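Local coordinates for protein lipoxygenase (Cyanothece sp., PDB 5EK8) that probably inserts molecular oxygen into polyunsaturated fatty acids at a non-heme iron centre, working as a 9R-lipoxygenase, at residues Lys19-Pro24 with Lys28-Lys33; Leu59-Thr64 with Asn377-Pro382; Ile210-Asn215 with Pro606-Ala611; Leu252-Gly257 with Cys261-Ser266; Trp460-Glu465 with Thr643-Arg648. One frame throughout, in Å; residues are numbered along the deposited sequence.

Contact 1 (Lys19-Pro24 with Lys28-Lys33); sequences KVIDSP and KLIEEK
Ile-21 and Ile-30 make the apolar part of this contact, a single touch of branch ends in which CG2 of Ile-21 lies 4.1 Å from CD1 of Ile-30. The two side chains cross at about a right angle. Ile-30 holds its CG1 branch anti to the carbonyl carbon (chi1 -68°), from where the extended chain carries CD1 to its partner. Both isoleucines also rest on Tyr-195 of helix 188-214, and Ile-30 reaches Phe-192 as well.

The polar part is backbone: Lys-28 N donates to Pro-24 O over 2.9 Å, the first-turn bond of the second helix. Lys-28 turns its ammonium away from the first helix to a salt bridge with Glu-32, NZ to OE2 being 3.2 Å. Between the helices, Asp-22 centres an inverse gamma turn and pairs with Arg-27 and Asn-199.

Such a helix break, with Ser-23 at the N-cap and Pro-24 in the first turn, lets the chain change direction while both N-terminal helices stay against helix 188-214.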
# COMPACT_ATOMS: atom_id res chain seq x y z
N LYS A 19 24.28 9.27 6.86
CA LYS A 19 25.27 9.10 7.92
C LYS A 19 24.76 9.70 9.22
O LYS A 19 24.88 9.09 10.28
CB LYS A 19 26.60 9.76 7.54
CG LYS A 19 27.11 9.42 6.16
CD LYS A 19 27.40 7.95 6.00
CE LYS A 19 27.92 7.66 4.60
NZ LYS A 19 28.26 6.22 4.43
N VAL A 20 24.20 10.90 9.13
CA VAL A 20 23.70 11.61 10.31
C VAL A 20 22.53 10.89 10.98
O VAL A 20 22.49 10.77 12.21
CB VAL A 20 23.25 13.04 9.96
CG1 VAL A 20 22.89 13.80 11.22
CG2 VAL A 20 24.36 13.77 9.20
N ILE A 21 21.59 10.40 10.18
CA ILE A 21 20.40 9.76 10.74
C ILE A 21 20.71 8.37 11.29
O ILE A 21 20.24 8.01 12.37
CB ILE A 21 19.28 9.66 9.69
CG1 ILE A 21 19.07 11.01 9.00
CG2 ILE A 21 17.98 9.20 10.33
CD1 ILE A 21 17.96 11.02 8.00
N ASP A 22 21.50 7.59 10.56
CA ASP A 22 21.87 6.25 11.01
C ASP A 22 23.04 6.34 11.99
O ASP A 22 24.09 5.72 11.80
CB ASP A 22 22.22 5.35 9.83
CG ASP A 22 22.20 3.87 10.19
OD1 ASP A 22 21.74 3.54 11.31
OD2 ASP A 22 22.63 3.04 9.36
N SER A 23 22.84 7.12 13.05
CA SER A 23 23.86 7.38 14.06
C SER A 23 23.16 7.70 15.38
O SER A 23 21.94 7.84 15.41
CB SER A 23 24.76 8.54 13.62
OG SER A 23 24.10 9.79 13.76
N PRO A 24 23.93 7.76 16.49
CA PRO A 24 23.36 8.14 17.79
C PRO A 24 22.54 9.43 17.78
O PRO A 24 21.51 9.50 18.44
CB PRO A 24 24.61 8.32 18.66
CG PRO A 24 25.54 7.30 18.14
CD PRO A 24 25.30 7.24 16.64
N LYS A 28 18.60 9.30 18.54
CA LYS A 28 18.06 10.08 19.65
C LYS A 28 16.90 10.96 19.18
O LYS A 28 15.83 10.96 19.80
CB LYS A 28 19.15 10.93 20.30
CG LYS A 28 18.66 11.79 21.46
CD LYS A 28 19.82 12.25 22.34
CE LYS A 28 19.34 13.11 23.50
NZ LYS A 28 18.79 14.42 23.06
N LEU A 29 17.10 11.69 18.09
CA LEU A 29 16.04 12.56 17.58
C LEU A 29 14.78 11.78 17.20
O LEU A 29 13.67 12.21 17.51
CB LEU A 29 16.53 13.36 16.37
CG LEU A 29 17.45 14.53 16.73
CD1 LEU A 29 17.63 15.44 15.53
CD2 LEU A 29 16.91 15.31 17.93
N ILE A 30 14.97 10.64 16.54
CA ILE A 30 13.84 9.80 16.15
C ILE A 30 13.07 9.32 17.37
O ILE A 30 11.86 9.51 17.47
CB ILE A 30 14.31 8.57 15.34
CG1 ILE A 30 14.85 9.01 13.98
CG2 ILE A 30 13.18 7.59 15.17
CD1 ILE A 30 15.34 7.85 13.13
N GLU A 31 13.79 8.70 18.30
CA GLU A 31 13.18 8.14 19.50
C GLU A 31 12.43 9.20 20.30
O GLU A 31 11.34 8.95 20.83
CB GLU A 31 14.24 7.47 20.37
CG GLU A 31 14.78 6.17 19.79
CD GLU A 31 15.90 5.56 20.63
OE1 GLU A 31 16.80 6.31 21.08
OE2 GLU A 31 15.87 4.33 20.85
N GLU A 32 13.00 10.40 20.39
CA GLU A 32 12.36 11.45 21.16
C GLU A 32 11.14 11.98 20.42
O GLU A 32 10.10 12.22 21.04
CB GLU A 32 13.35 12.56 21.50
CG GLU A 32 14.16 12.22 22.74
CD GLU A 32 15.35 13.13 22.96
OE1 GLU A 32 15.43 14.18 22.29
OE2 GLU A 32 16.20 12.79 23.81
N LYS A 33 11.25 12.11 19.10
CA LYS A 33 10.10 12.45 18.26
C LYS A 33 8.95 11.50 18.53
O LYS A 33 7.79 11.92 18.62
CB LYS A 33 10.49 12.40 16.78
CG LYS A 33 9.41 12.87 15.82
CD LYS A 33 9.91 12.77 14.38
CE LYS A 33 9.08 13.61 13.41
NZ LYS A 33 9.75 13.78 12.09

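Contact 2 (Leu59-Thr64 with Asn377-Pro382)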
# COMPACT_ATOMS: atom_id res chain seq x y z
N LEU A 59 -18.30 19.21 17.27
CA LEU A 59 -17.16 19.12 16.37
C LEU A 59 -17.53 18.43 15.06
O LEU A 59 -18.20 17.41 15.05
CB LEU A 59 -16.01 18.36 17.04
CG LEU A 59 -15.46 18.97 18.33
CD1 LEU A 59 -14.19 18.25 18.75
CD2 LEU A 59 -15.21 20.47 18.16
N LEU A 60 -17.07 19.02 13.95
CA LEU A 60 -17.32 18.46 12.63
C LEU A 60 -16.00 18.26 11.87
O LEU A 60 -15.04 18.98 12.11
CB LEU A 60 -18.25 19.37 11.83
CG LEU A 60 -19.57 19.79 12.48
CD1 LEU A 60 -20.30 20.78 11.60
CD2 LEU A 60 -20.45 18.59 12.77
N PHE A 61 -15.97 17.28 10.97
CA PHE A 61 -14.86 17.16 10.03
C PHE A 61 -14.76 18.45 9.21
O PHE A 61 -15.79 19.01 8.83
CB PHE A 61 -15.04 15.97 9.08
CG PHE A 61 -14.85 14.64 9.73
CD1 PHE A 61 -13.62 14.00 9.68
CD2 PHE A 61 -15.90 14.00 10.36
CE1 PHE A 61 -13.44 12.76 10.26
CE2 PHE A 61 -15.73 12.76 10.95
CZ PHE A 61 -14.50 12.14 10.89
N SER A 62 -13.55 18.90 8.93
CA SER A 62 -13.37 20.13 8.15
C SER A 62 -13.76 19.95 6.68
O SER A 62 -14.17 20.92 6.03
CB SER A 62 -11.92 20.62 8.25
OG SER A 62 -11.03 19.66 7.71
N ASP A 63 -13.65 18.73 6.15
CA ASP A 63 -13.84 18.50 4.72
C ASP A 63 -15.24 18.00 4.33
O ASP A 63 -15.74 18.35 3.27
CB ASP A 63 -12.78 17.53 4.18
CG ASP A 63 -12.72 16.21 4.93
OD1 ASP A 63 -11.86 15.38 4.58
OD2 ASP A 63 -13.52 16.00 5.87
N THR A 64 -15.86 17.19 5.18
CA THR A 64 -17.20 16.68 4.89
C THR A 64 -18.27 17.37 5.73
O THR A 64 -19.46 17.24 5.46
CB THR A 64 -17.30 15.16 5.11
OG1 THR A 64 -17.10 14.86 6.50
CG2 THR A 64 -16.27 14.41 4.27
N ASN A 377 -13.30 7.01 11.03
CA ASN A 377 -14.61 6.70 11.61
C ASN A 377 -14.69 5.55 12.62
O ASN A 377 -15.74 5.34 13.23
CB ASN A 377 -15.60 6.42 10.47
CG ASN A 377 -15.71 7.57 9.49
OD1 ASN A 377 -16.39 8.57 9.76
ND2 ASN A 377 -15.05 7.45 8.35
N LEU A 378 -13.60 4.81 12.80
CA LEU A 378 -13.64 3.64 13.69
C LEU A 378 -12.92 3.89 15.01
O LEU A 378 -11.69 3.89 15.06
CB LEU A 378 -13.05 2.42 12.98
CG LEU A 378 -13.81 1.97 11.74
CD1 LEU A 378 -13.20 0.69 11.16
CD2 LEU A 378 -15.29 1.77 12.07
N ARG A 379 -13.70 4.08 16.08
CA ARG A 379 -13.14 4.33 17.41
C ARG A 379 -13.71 3.38 18.47
O ARG A 379 -13.00 2.49 18.95
CB ARG A 379 -13.40 5.78 17.83
CG ARG A 379 -12.28 6.72 17.44
CD ARG A 379 -12.74 8.16 17.40
NE ARG A 379 -12.29 8.78 16.16
CZ ARG A 379 -13.11 9.20 15.20
NH1 ARG A 379 -12.61 9.74 14.10
NH2 ARG A 379 -14.42 9.08 15.35
N LYS A 380 -14.97 3.57 18.84
CA LYS A 380 -15.62 2.72 19.84
C LYS A 380 -15.91 1.32 19.31
O LYS A 380 -15.98 0.36 20.09
CB LYS A 380 -16.92 3.37 20.33
CG LYS A 380 -16.72 4.55 21.25
CD LYS A 380 -17.96 4.80 22.09
CE LYS A 380 -17.77 5.95 23.06
NZ LYS A 380 -18.91 6.07 24.01
N ASN A 381 -16.09 1.21 18.00
CA ASN A 381 -16.43 -0.07 17.39
C ASN A 381 -15.24 -1.02 17.30
O ASN A 381 -14.21 -0.69 16.70
CB ASN A 381 -17.04 0.15 16.00
CG ASN A 381 -17.83 -1.04 15.51
OD1 ASN A 381 -17.31 -2.15 15.44
ND2 ASN A 381 -19.10 -0.81 15.18
N PRO A 382 -15.37 -2.22 17.89
CA PRO A 382 -14.35 -3.27 17.95
C PRO A 382 -13.68 -3.56 16.61
O PRO A 382 -12.53 -3.99 16.60
CB PRO A 382 -15.14 -4.51 18.42
CG PRO A 382 -16.55 -4.05 18.65
CD PRO A 382 -16.54 -2.56 18.71
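Phe-61 reaches Asn-377 and Arg-379 mainly through the far end of its ring, CZ. From there OD1 of Asn-377 is 4.2 Å away, approaching obliquely, with ring and amide planes 41° apart. NH1 of Arg-379 is 4.4 Å from the same CZ, and the ring atom meets the guanidinium at its edge, near its plane. The ring gets there because chi1 of -72° sets CG of Phe-61 beside the backbone N, pointing the benzyl group across to the loop.

The close-set half is the buried one. Phe-61 also packs on Leu-68 and on Arg-376, and Asn-377 has its amide orientation fixed from outside, ND2 donating to Asp-491 OD1 and to Ala-373 O. Its backbone O accepts from His-69. Beside this, Asp-63 forms a salt bridge with Arg-376, a polar tie between the same two parts of the chain.

Farther along the loop the contact thins. Arg-379 is partly exposed, leans on Tyr-162 and has a weak hydrogen bond from NH1 to Arg-376 O; Lys-380 is exposed and touches Glu-481, while the loop backbone is held by Glu-484.

This end of strand 53-61 meeting the end of helix 337-377 is consistent with the junction of PLAT and catalytic domains found in lipoxygenases.

Contact 3 (Ile210-Asn215 with Pro606-Ala611)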
# COMPACT_ATOMS: atom_id res chain seq x y z
N ILE A 210 27.83 8.79 -9.63
CA ILE A 210 28.96 9.69 -9.82
C ILE A 210 29.86 9.17 -10.94
O ILE A 210 30.39 9.95 -11.72
CB ILE A 210 29.79 9.85 -8.51
CG1 ILE A 210 28.90 10.39 -7.39
CG2 ILE A 210 30.97 10.78 -8.73
CD1 ILE A 210 29.66 10.78 -6.15
N ALA A 211 29.99 7.85 -11.02
CA ALA A 211 30.81 7.23 -12.06
C ALA A 211 30.23 7.47 -13.45
O ALA A 211 30.96 7.61 -14.43
CB ALA A 211 30.97 5.74 -11.80
N ASN A 212 28.90 7.51 -13.53
CA ASN A 212 28.21 7.64 -14.81
C ASN A 212 28.40 9.01 -15.45
O ASN A 212 28.38 9.13 -16.68
CB ASN A 212 26.72 7.37 -14.62
CG ASN A 212 25.91 7.67 -15.86
OD1 ASN A 212 26.00 6.95 -16.85
ND2 ASN A 212 25.14 8.75 -15.82
N THR A 213 28.58 10.03 -14.63
CA THR A 213 28.80 11.37 -15.15
C THR A 213 30.19 11.51 -15.77
O THR A 213 30.38 12.25 -16.73
CB THR A 213 28.63 12.43 -14.05
OG1 THR A 213 29.68 12.28 -13.08
CG2 THR A 213 27.28 12.26 -13.36
N LEU A 214 31.15 10.77 -15.22
CA LEU A 214 32.52 10.79 -15.73
C LEU A 214 32.61 10.09 -17.09
O LEU A 214 33.44 10.43 -17.93
CB LEU A 214 33.48 10.12 -14.74
CG LEU A 214 33.42 10.60 -13.29
CD1 LEU A 214 34.47 9.90 -12.44
CD2 LEU A 214 33.59 12.11 -13.21
N ASN A 215 31.73 9.11 -17.28
CA ASN A 215 31.64 8.36 -18.53
C ASN A 215 30.25 7.78 -18.68
O ASN A 215 29.86 6.89 -17.93
CB ASN A 215 32.68 7.24 -18.58
CG ASN A 215 32.54 6.37 -19.82
OD1 ASN A 215 32.05 6.82 -20.85
ND2 ASN A 215 32.97 5.12 -19.71
N PRO A 606 18.84 -1.41 -19.48
CA PRO A 606 18.86 -0.06 -18.90
C PRO A 606 20.25 0.58 -18.93
O PRO A 606 21.24 -0.12 -18.78
CB PRO A 606 18.41 -0.30 -17.46
CG PRO A 606 17.55 -1.51 -17.53
CD PRO A 606 18.07 -2.36 -18.65
N ASP A 607 20.32 1.90 -19.11
CA ASP A 607 21.60 2.58 -19.04
C ASP A 607 22.09 2.50 -17.58
O ASP A 607 21.29 2.21 -16.69
CB ASP A 607 21.48 4.04 -19.55
CG ASP A 607 20.57 4.91 -18.70
OD1 ASP A 607 20.12 5.96 -19.23
OD2 ASP A 607 20.31 4.59 -17.52
N PRO A 608 23.40 2.71 -17.35
CA PRO A 608 23.99 2.52 -16.02
C PRO A 608 23.19 3.10 -14.85
O PRO A 608 22.97 2.41 -13.85
CB PRO A 608 25.34 3.24 -16.14
CG PRO A 608 25.72 3.04 -17.56
CD PRO A 608 24.42 3.06 -18.35
N ILE A 609 22.73 4.35 -14.98
CA ILE A 609 22.05 5.02 -13.87
C ILE A 609 20.65 4.41 -13.62
O ILE A 609 20.23 4.23 -12.46
CB ILE A 609 21.97 6.54 -14.14
CG1 ILE A 609 21.36 7.27 -12.96
CG2 ILE A 609 21.25 6.83 -15.43
CD1 ILE A 609 21.92 8.68 -12.79
N GLU A 610 19.97 4.02 -14.69
CA GLU A 610 18.70 3.32 -14.56
C GLU A 610 18.90 1.94 -13.94
O GLU A 610 18.09 1.49 -13.13
CB GLU A 610 18.02 3.17 -15.92
CG GLU A 610 17.32 4.42 -16.41
CD GLU A 610 16.47 4.17 -17.64
OE1 GLU A 610 15.56 4.98 -17.91
OE2 GLU A 610 16.72 3.16 -18.33
N ALA A 611 19.99 1.27 -14.33
CA ALA A 611 20.29 -0.07 -13.84
C ALA A 611 20.56 -0.06 -12.34
O ALA A 611 19.94 -0.81 -11.55
CB ALA A 611 21.48 -0.64 -14.59
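Asn-212 and Pro-608 meet where the last turns of helix 188-214 pass the N-terminal turn of helix 608-623, a side-to-end packing of two helices at the protein surface. The backbones are close here, with CA of Asn-212 and CA of Pro-608 6.7 Å apart, and the asparagine alone carries the first helix's share of the touching.

Its side chain leaves with CG anti to the backbone N (chi1 172°), which sends the amide straight across to the second helix. There it crosses the proline ring at about a right angle, its CG 4.5 Å from CB of Pro-608. The amide also lies by Ile-609, whose CB is 4.4 Å from CG of Asn-212. Both aliphatic neighbours lie ahead of it on the second helix, about 70° apart as seen from that CG. The polar group is thus in van der Waals contact with carbon, and the pairing rests on shape. Pro-608 also touches Pro-219 and Ile-224 of helix 221-227.

The second helix is capped just before Pro-608. Asp-607 is the N-cap, and its carboxylate bends back over the first turn: OD2 takes the N-H of Glu-610 at 2.9 Å, nearly in line with the C-O bond, with an angle of 158° at the hydrogen.

Contact 4 (Leu252-Gly257 with Cys261-Ser266)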
# COMPACT_ATOMS: atom_id res chain seq x y z
N LEU A 252 6.90 -21.18 -14.08
CA LEU A 252 6.81 -21.07 -12.63
C LEU A 252 6.67 -19.62 -12.17
O LEU A 252 5.89 -19.32 -11.27
CB LEU A 252 8.02 -21.71 -11.96
CG LEU A 252 7.96 -23.23 -11.84
CD1 LEU A 252 9.21 -23.76 -11.19
CD2 LEU A 252 6.72 -23.66 -11.06
N ARG A 253 7.41 -18.71 -12.80
CA ARG A 253 7.39 -17.31 -12.38
C ARG A 253 6.21 -16.57 -12.97
O ARG A 253 5.75 -15.57 -12.41
CB ARG A 253 8.70 -16.61 -12.75
CG ARG A 253 9.91 -17.19 -12.05
CD ARG A 253 9.63 -17.48 -10.58
NE ARG A 253 9.60 -16.27 -9.77
CZ ARG A 253 9.33 -16.24 -8.46
NH1 ARG A 253 9.33 -15.09 -7.80
NH2 ARG A 253 9.07 -17.37 -7.82
N VAL A 254 5.71 -17.05 -14.10
CA VAL A 254 4.46 -16.52 -14.63
C VAL A 254 3.34 -16.82 -13.63
O VAL A 254 2.49 -15.96 -13.36
CB VAL A 254 4.12 -17.12 -16.01
CG1 VAL A 254 2.63 -16.98 -16.31
CG2 VAL A 254 4.95 -16.45 -17.09
N LEU A 255 3.37 -18.03 -13.08
CA LEU A 255 2.35 -18.47 -12.13
C LEU A 255 2.47 -17.82 -10.75
O LEU A 255 1.48 -17.33 -10.20
CB LEU A 255 2.40 -19.99 -11.96
CG LEU A 255 1.74 -20.84 -13.04
CD1 LEU A 255 1.94 -22.31 -12.73
CD2 LEU A 255 0.26 -20.50 -13.18
N ASN A 256 3.67 -17.83 -10.20
CA ASN A 256 3.84 -17.52 -8.78
C ASN A 256 4.78 -16.36 -8.49
O ASN A 256 5.02 -16.05 -7.32
CB ASN A 256 4.34 -18.77 -8.06
CG ASN A 256 3.49 -19.99 -8.37
OD1 ASN A 256 2.28 -19.98 -8.16
ND2 ASN A 256 4.13 -21.03 -8.90
N GLY A 257 5.28 -15.72 -9.54
CA GLY A 257 6.23 -14.63 -9.39
C GLY A 257 5.64 -13.36 -8.81
O GLY A 257 4.50 -13.34 -8.34
N CYS A 261 0.39 -14.07 -12.67
CA CYS A 261 -0.55 -13.83 -13.76
C CYS A 261 -1.87 -14.59 -13.60
O CYS A 261 -1.88 -15.80 -13.41
CB CYS A 261 0.10 -14.19 -15.10
SG CYS A 261 1.55 -13.17 -15.51
N LEU A 262 -2.98 -13.85 -13.68
CA LEU A 262 -4.29 -14.47 -13.75
C LEU A 262 -4.56 -14.79 -15.21
O LEU A 262 -4.98 -13.93 -15.98
CB LEU A 262 -5.37 -13.55 -13.17
CG LEU A 262 -6.69 -14.17 -12.71
CD1 LEU A 262 -7.42 -13.22 -11.78
CD2 LEU A 262 -7.58 -14.51 -13.88
N LEU A 263 -4.30 -16.03 -15.60
CA LEU A 263 -4.31 -16.43 -17.00
C LEU A 263 -5.69 -16.44 -17.66
O LEU A 263 -6.72 -16.51 -16.99
CB LEU A 263 -3.67 -17.81 -17.16
CG LEU A 263 -2.18 -17.93 -16.84
CD1 LEU A 263 -1.69 -19.29 -17.30
CD2 LEU A 263 -1.38 -16.82 -17.49
N LYS A 264 -5.69 -16.35 -18.98
CA LYS A 264 -6.91 -16.52 -19.75
C LYS A 264 -6.94 -17.92 -20.35
O LYS A 264 -5.97 -18.38 -20.94
CB LYS A 264 -7.01 -15.45 -20.85
CG LYS A 264 -7.00 -14.03 -20.31
CD LYS A 264 -7.47 -13.01 -21.34
CE LYS A 264 -6.39 -12.67 -22.35
NZ LYS A 264 -6.79 -11.53 -23.23
N ARG A 265 -8.07 -18.59 -20.16
CA ARG A 265 -8.31 -19.93 -20.66
C ARG A 265 -9.12 -19.85 -21.95
O ARG A 265 -9.96 -18.96 -22.11
CB ARG A 265 -9.03 -20.77 -19.61
CG ARG A 265 -9.07 -22.26 -19.86
CD ARG A 265 -9.58 -22.98 -18.62
NE ARG A 265 -9.32 -24.42 -18.68
CZ ARG A 265 -9.44 -25.24 -17.64
NH1 ARG A 265 -9.79 -24.76 -16.45
NH2 ARG A 265 -9.19 -26.54 -17.78
N SER A 266 -8.87 -20.77 -22.87
CA SER A 266 -9.62 -20.80 -24.12
C SER A 266 -10.99 -21.44 -23.91
O SER A 266 -11.14 -22.34 -23.08
CB SER A 266 -8.85 -21.55 -25.20
OG SER A 266 -9.65 -21.75 -26.36
O HOH W 1 -1.41 -16.73 -10.82
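Val-254 and Cys-261 are joined first by backbone: Cys-261 N donates to Val-254 O at 2.9 Å, and the donor lies nearly on the carbonyl axis (C=O...N 177°, N-H...O 162°). That bond sets the cysteine side chain beside the helix end. Its CB lies 3.4 Å from the same Val-254 O and 4.0 Å from Val-254 CG1. One bond further, a chi1 of -63° turns SG to the side of its own backbone N and back along the valine, 3.6 Å from Val-254 O and 4.0 Å from CG1. The cysteine thus lies alongside the valine, and it also touches Met-275.

CG1 of Val-254 serves a second neighbour too, meeting CD2 of Leu-263 at 4.2 Å, so one methyl bridges two residues of the segment that follows. A water links the backbones, donating to Leu-255 O over 3.0 Å and to Cys-261 O over 2.8 Å, giving both carbonyls of these buried residues a donor.

The chain passes from helix 247-256 through a short loop into strand 264-266, which pairs antiparallel with strands 272-277 and 513-515. Leu-263 lies against Phe-273 and Met-275, and with Leu-255 reaches Leu-304 of strand 303-313, fitting the helix end against the sheet.

Contact 5 (Trp460-Glu465 with Thr643-Arg648)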
# COMPACT_ATOMS: atom_id res chain seq x y z
N TRP A 460 -6.92 -17.30 2.80
CA TRP A 460 -8.27 -16.79 2.73
C TRP A 460 -9.17 -17.52 3.71
O TRP A 460 -9.99 -16.90 4.39
CB TRP A 460 -8.82 -16.93 1.31
CG TRP A 460 -10.17 -16.29 1.12
CD1 TRP A 460 -11.37 -16.93 1.01
CD2 TRP A 460 -10.45 -14.89 1.03
NE1 TRP A 460 -12.38 -16.01 0.85
CE2 TRP A 460 -11.84 -14.75 0.86
CE3 TRP A 460 -9.66 -13.74 1.08
CZ2 TRP A 460 -12.45 -13.50 0.74
CZ3 TRP A 460 -10.27 -12.51 0.96
CH2 TRP A 460 -11.65 -12.40 0.79
N GLN A 461 -9.01 -18.84 3.80
CA GLN A 461 -9.81 -19.62 4.74
C GLN A 461 -9.44 -19.27 6.18
O GLN A 461 -10.31 -19.21 7.06
CB GLN A 461 -9.63 -21.12 4.49
CG GLN A 461 -10.79 -21.75 3.73
CD GLN A 461 -11.16 -20.98 2.47
OE1 GLN A 461 -10.41 -20.96 1.49
NE2 GLN A 461 -12.33 -20.34 2.49
N ILE A 462 -8.15 -19.01 6.41
CA ILE A 462 -7.72 -18.52 7.72
C ILE A 462 -8.42 -17.21 8.08
O ILE A 462 -8.96 -17.06 9.19
CB ILE A 462 -6.20 -18.31 7.77
CG1 ILE A 462 -5.47 -19.63 7.59
CG2 ILE A 462 -5.80 -17.69 9.10
CD1 ILE A 462 -3.97 -19.48 7.55
N LEU A 463 -8.43 -16.27 7.14
CA LEU A 463 -9.10 -14.99 7.33
C LEU A 463 -10.59 -15.17 7.56
O LEU A 463 -11.20 -14.44 8.34
CB LEU A 463 -8.87 -14.07 6.13
CG LEU A 463 -7.41 -13.67 5.86
CD1 LEU A 463 -7.35 -12.52 4.88
CD2 LEU A 463 -6.68 -13.32 7.15
N THR A 464 -11.19 -16.15 6.89
CA THR A 464 -12.60 -16.43 7.08
C THR A 464 -12.88 -16.87 8.52
O THR A 464 -13.76 -16.30 9.18
CB THR A 464 -13.08 -17.51 6.12
OG1 THR A 464 -12.83 -17.10 4.77
CG2 THR A 464 -14.57 -17.76 6.30
N GLU A 465 -12.13 -17.87 8.98
CA GLU A 465 -12.23 -18.33 10.37
C GLU A 465 -12.07 -17.16 11.34
O GLU A 465 -12.88 -16.97 12.25
CB GLU A 465 -11.18 -19.39 10.67
CG GLU A 465 -11.36 -20.71 9.93
CD GLU A 465 -10.28 -21.72 10.30
OE1 GLU A 465 -10.00 -21.89 11.51
OE2 GLU A 465 -9.70 -22.34 9.38
N THR A 643 -3.12 -16.93 16.24
CA THR A 643 -3.23 -18.36 16.53
C THR A 643 -3.84 -19.10 15.34
O THR A 643 -3.52 -20.27 15.11
CB THR A 643 -4.06 -18.62 17.81
OG1 THR A 643 -4.13 -20.02 18.06
CG2 THR A 643 -5.46 -18.07 17.68
N ALA A 644 -4.69 -18.42 14.58
CA ALA A 644 -5.27 -19.02 13.38
C ALA A 644 -4.19 -19.28 12.34
O ALA A 644 -4.19 -20.31 11.67
CB ALA A 644 -6.36 -18.13 12.81
N LEU A 645 -3.26 -18.33 12.21
CA LEU A 645 -2.16 -18.47 11.26
C LEU A 645 -1.14 -19.51 11.73
O LEU A 645 -0.67 -20.33 10.94
CB LEU A 645 -1.47 -17.12 11.05
CG LEU A 645 -0.27 -17.12 10.10
CD1 LEU A 645 -0.68 -17.53 8.69
CD2 LEU A 645 0.41 -15.75 10.10
N LEU A 646 -0.81 -19.47 13.02
CA LEU A 646 0.16 -20.39 13.60
C LEU A 646 -0.32 -21.83 13.48
O LEU A 646 0.45 -22.72 13.12
CB LEU A 646 0.42 -20.04 15.07
CG LEU A 646 1.23 -18.77 15.33
CD1 LEU A 646 1.25 -18.42 16.81
CD2 LEU A 646 2.64 -18.94 14.79
N ASN A 647 -1.60 -22.04 13.80
CA ASN A 647 -2.25 -23.34 13.67
C ASN A 647 -1.98 -23.96 12.30
O ASN A 647 -1.77 -25.16 12.18
CB ASN A 647 -3.75 -23.19 13.91
CG ASN A 647 -4.51 -24.50 13.79
OD1 ASN A 647 -3.93 -25.59 13.81
ND2 ASN A 647 -5.84 -24.40 13.69
N ARG A 648 -1.95 -23.12 11.27
CA ARG A 648 -1.76 -23.61 9.91
C ARG A 648 -0.37 -23.28 9.36
O ARG A 648 -0.23 -22.88 8.20
CB ARG A 648 -2.85 -23.04 9.00
CG ARG A 648 -4.22 -22.98 9.65
CD ARG A 648 -5.29 -23.62 8.78
NE ARG A 648 -5.07 -25.06 8.60
CZ ARG A 648 -5.90 -25.86 7.94
NH1 ARG A 648 -7.00 -25.37 7.39
NH2 ARG A 648 -5.62 -27.16 7.84
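Helix-on-helix packing within the largely helical catalytic domain is seen where Ile-462 of helix 451-473 enters the surface formed by Ala-644, Leu-645 and Arg-648 at the end of helix 639-647. Each branch of the isoleucine has its own partner. CG2, anti to the backbone N, meets CB of Ala-644 at 3.8 Å. The other branch leaves on the side of the backbone N (chi1 -64°) and ends in CD1, which is 4.0 Å from CD1 of Leu-645 and 4.0 Å from CB of Arg-648. The arginine runs antiparallel alongside the isoleucine, its CG 4.1 Å from Ile-462 CG1, and bends at chi2 and chi3. Its guanidinium comes near Glu-465, yet NH1 stays 4.5 Å from OE2, too far for a salt bridge. Replacing Ile-462, an alanine would remove both branches and is likely to leave Ala-644, Leu-645 and the aliphatic part of Arg-648 without this partner, opening a gap between the helices.

Ile-462 and Leu-645 both continue onto Phe-652 of helix 649-653. The other side of helix 451-473 packs through Trp-460 and Leu-463 on helix 549-574, which carries the iron ligands His-570 and Asn-574.

In the fold
Contacts 2 and 4 are buried, contacts 1 and 5 partly so, and contact 3 lies at the surface. Helix 188-214 ties two of them together: it underlies both helices of contact 1 and supplies one partner of contact 3, although their nearest atoms are about 11 Å apart. Contacts 1 and 4 join segments close in sequence and combine a backbone hydrogen bond with apolar packing. Contacts 2, 3 and 5 bring distant parts of the sequence together by side-chain packing alone; the first two set amides against carbon, while contact 5 is chiefly aliphatic. Contacts 2 and 3 lie on opposite sides of the chain's centre, their centres about 50 Å apart.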